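Local coordinates for hypothetical protein RPA3614 (Rhodopseudomonas palustris, PDB 2HHG) that is of unknown function but has a rhodanese-like domain and may act as a thiosulfate-cyanide sulfurtransferase, at residues D44-R49 with Y92-L97. Residues are numbered along the deposited sequence; the frame is centred on the assembly and turned at random.
With PO4 (phosphate ion), chain B.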
loop_
_atom_site.group_PDB
_atom_site.type_symbol
_atom_site.label_atom_id
_atom_site.label_comp_id
_atom_site.label_asym_id
_atom_site.label_seq_id
_atom_site.Cartn_x
_atom_site.Cartn_y
_atom_site.Cartn_z
ATOM N N ASP A 44 -5.181 1.235 2.253
ATOM C CA ASP A 44 -5.251 2.276 1.234
ATOM C C ASP A 44 -4.387 3.445 1.679
ATOM O O ASP A 44 -4.678 4.072 2.687
ATOM C CB ASP A 44 -6.711 2.720 1.130
ATOM C CG ASP A 44 -6.995 3.645 -0.046
ATOM O OD1 ASP A 44 -6.080 4.291 -0.590
ATOM O OD2 ASP A 44 -8.194 3.727 -0.403
ATOM N N ILE A 45 -3.335 3.738 0.925
ATOM C CA ILE A 45 -2.397 4.786 1.323
ATOM C C ILE A 45 -2.592 6.104 0.568
ATOM O O ILE A 45 -1.784 7.030 0.711
ATOM C CB ILE A 45 -0.937 4.312 1.224
ATOM C CG1 ILE A 45 -0.522 4.122 -0.242
ATOM C CG2 ILE A 45 -0.735 3.057 2.070
ATOM C CD1 ILE A 45 0.926 3.747 -0.437
ATOM N N ARG A 46 -3.673 6.197 -0.205
ATOM C CA ARG A 46 -3.953 7.390 -1.004
ATOM C C ARG A 46 -4.350 8.604 -0.173
ATOM O O ARG A 46 -4.800 8.490 0.963
ATOM C CB ARG A 46 -5.053 7.099 -2.023
ATOM C CG ARG A 46 -4.627 6.113 -3.104
ATOM C CD ARG A 46 -5.770 5.776 -4.025
ATOM N NE ARG A 46 -6.836 5.118 -3.285
ATOM C CZ ARG A 46 -8.096 5.023 -3.692
ATOM N NH1 ARG A 46 -8.466 5.529 -4.860
ATOM N NH2 ARG A 46 -8.979 4.403 -2.927
ATOM N N ASP A 47 -4.174 9.774 -0.773
ATOM C CA ASP A 47 -4.701 11.006 -0.222
ATOM C C ASP A 47 -6.238 10.891 -0.197
ATOM O O ASP A 47 -6.835 10.310 -1.115
ATOM C CB ASP A 47 -4.233 12.168 -1.103
ATOM C CG ASP A 47 -4.689 13.520 -0.598
ATOM O OD1 ASP A 47 -5.874 13.865 -0.770
ATOM O OD2 ASP A 47 -3.852 14.264 -0.044
ATOM N N PRO A 48 -6.892 11.427 0.850
ATOM C CA PRO A 48 -8.354 11.319 0.947
ATOM C C PRO A 48 -9.104 11.912 -0.251
ATOM O O PRO A 48 -10.228 11.492 -0.544
ATOM C CB PRO A 48 -8.677 12.107 2.227
ATOM C CG PRO A 48 -7.499 13.002 2.433
ATOM C CD PRO A 48 -6.339 12.176 1.993
ATOM N N ARG A 49 -8.494 12.864 -0.948
ATOM C CA ARG A 49 -9.130 13.480 -2.108
ATOM C C ARG A 49 -9.144 12.538 -3.317
ATOM O O ARG A 49 -10.068 12.568 -4.132
ATOM C CB ARG A 49 -8.454 14.810 -2.433
ATOM C CG ARG A 49 -8.629 15.854 -1.342
ATOM C CD ARG A 49 -7.688 17.037 -1.505
ATOM N NE ARG A 49 -6.305 16.661 -1.227
ATOM C CZ ARG A 49 -5.287 17.513 -1.165
ATOM N NH1 ARG A 49 -5.486 18.814 -1.352
ATOM N NH2 ARG A 49 -4.072 17.062 -0.896
ATOM N N TYR A 92 -2.118 -0.495 -1.087
ATOM C CA TYR A 92 -2.437 -0.036 -2.438
ATOM C C TYR A 92 -2.543 1.472 -2.540
ATOM O O TYR A 92 -2.890 2.158 -1.582
ATOM C CB TYR A 92 -3.687 -0.720 -3.008
ATOM C CG TYR A 92 -5.011 -0.191 -2.512
ATOM C CD1 TYR A 92 -5.741 0.726 -3.263
ATOM C CD2 TYR A 92 -5.555 -0.642 -1.315
ATOM C CE1 TYR A 92 -6.972 1.206 -2.816
ATOM C CE2 TYR A 92 -6.790 -0.174 -0.865
ATOM C CZ TYR A 92 -7.492 0.737 -1.628
ATOM O OH TYR A 92 -8.719 1.191 -1.190
ATOM N N CYS A 93 -2.223 1.968 -3.726
ATOM C CA CYS A 93 -2.325 3.384 -4.032
ATOM C C CYS A 93 -3.060 3.502 -5.368
ATOM O O CYS A 93 -3.767 2.571 -5.758
ATOM C CB CYS A 93 -0.934 4.033 -4.075
ATOM S SG CYS A 93 0.214 3.304 -5.290
ATOM N N ALA A 94 -2.915 4.623 -6.072
ATOM C CA ALA A 94 -3.621 4.798 -7.345
ATOM C C ALA A 94 -3.046 3.984 -8.506
ATOM O O ALA A 94 -3.805 3.466 -9.334
ATOM C CB ALA A 94 -3.701 6.281 -7.720
ATOM N N GLY A 95 -1.726 3.863 -8.572
ATOM C CA GLY A 95 -1.074 3.238 -9.723
ATOM C C GLY A 95 -0.020 2.194 -9.416
ATOM O O GLY A 95 0.586 1.638 -10.334
ATOM N N GLY A 96 0.202 1.918 -8.135
ATOM C CA GLY A 96 1.131 0.868 -7.725
ATOM C C GLY A 96 2.504 1.330 -7.260
ATOM O O GLY A 96 3.262 0.545 -6.691
ATOM N N LEU A 97 2.831 2.604 -7.466
ATOM C CA LEU A 97 4.189 3.079 -7.188
ATOM C C LEU A 97 4.405 3.451 -5.724
ATOM O O LEU A 97 5.285 2.886 -5.076
ATOM C CB LEU A 97 4.594 4.215 -8.137
ATOM C CG LEU A 97 4.458 3.917 -9.638
ATOM C CD1 LEU A 97 5.037 5.050 -10.470
ATOM C CD2 LEU A 97 5.097 2.587 -10.039
HETATM P P PO4 B . 1.127 6.105 -7.887
HETATM O O1 PO4 B . 1.406 4.808 -8.571
HETATM O O2 PO4 B . 1.889 6.202 -6.606
HETATM O O3 PO4 B . 1.574 7.214 -8.829
HETATM O O4 PO4 B . -0.345 6.261 -7.626
#
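Asp44 sets its CG anti to the backbone N (chi1 -171°), while Tyr92 holds its ring between its own N and carbonyl carbon (chi1 78°), and the two side chains meet on one face of the parallel rhodanese sheet. They end the neighbouring strands 40-44 and 88-92; the second runs on into the loop that in rhodaneses carries the catalytic cysteine. Asp44 CA lies over one face of the ring, 4.0 Å from its centroid, in a CH-pi contact, and the ring plane is turned 36° from the carboxylate. Tyr92 OH sits 2.7 Å from Asp44 OD2, and its hydrogen bonds to Ile57 N and Ser60 OG tie it to the chain beyond helix 48-54. The backbones join through a nearly straight bond from Ile45 N to Tyr92 O, 3.0 Å.

Arg46, bent at chi3, runs along the backbone of Cys93 and Ala94, bringing CD within 3.7 Å of Ala94 N, and takes the carboxylate side-on: NE goes to OD1 and NH2 to OD2, both from the syn side, somewhat out of the carboxylate plane. OD1 also receives Arg46 N on its anti side, closing an Asx turn. With this carboxylate on one edge, Gly55 O bonded to NH2 and Phe121 in a cation-pi contact, the buried guanidinium is firmly fixed. An alanine in place of Asp44 would probably leave this arginine's charge without its mate and the turn without its closing bond.

One residue on, Ile45 CG1 rests against Cys93 CB, 3.9 Å away, next to helix 97-109. The loop then curls around a phosphate, probably from the crystallisation liquor, in a cradle of backbone amides resembling the anion-binding loop of rhodaneses and related phosphatases. Gly95 N bonds O4 only weakly; Leu97 N reaches phosphate O1 at 2.8 Å.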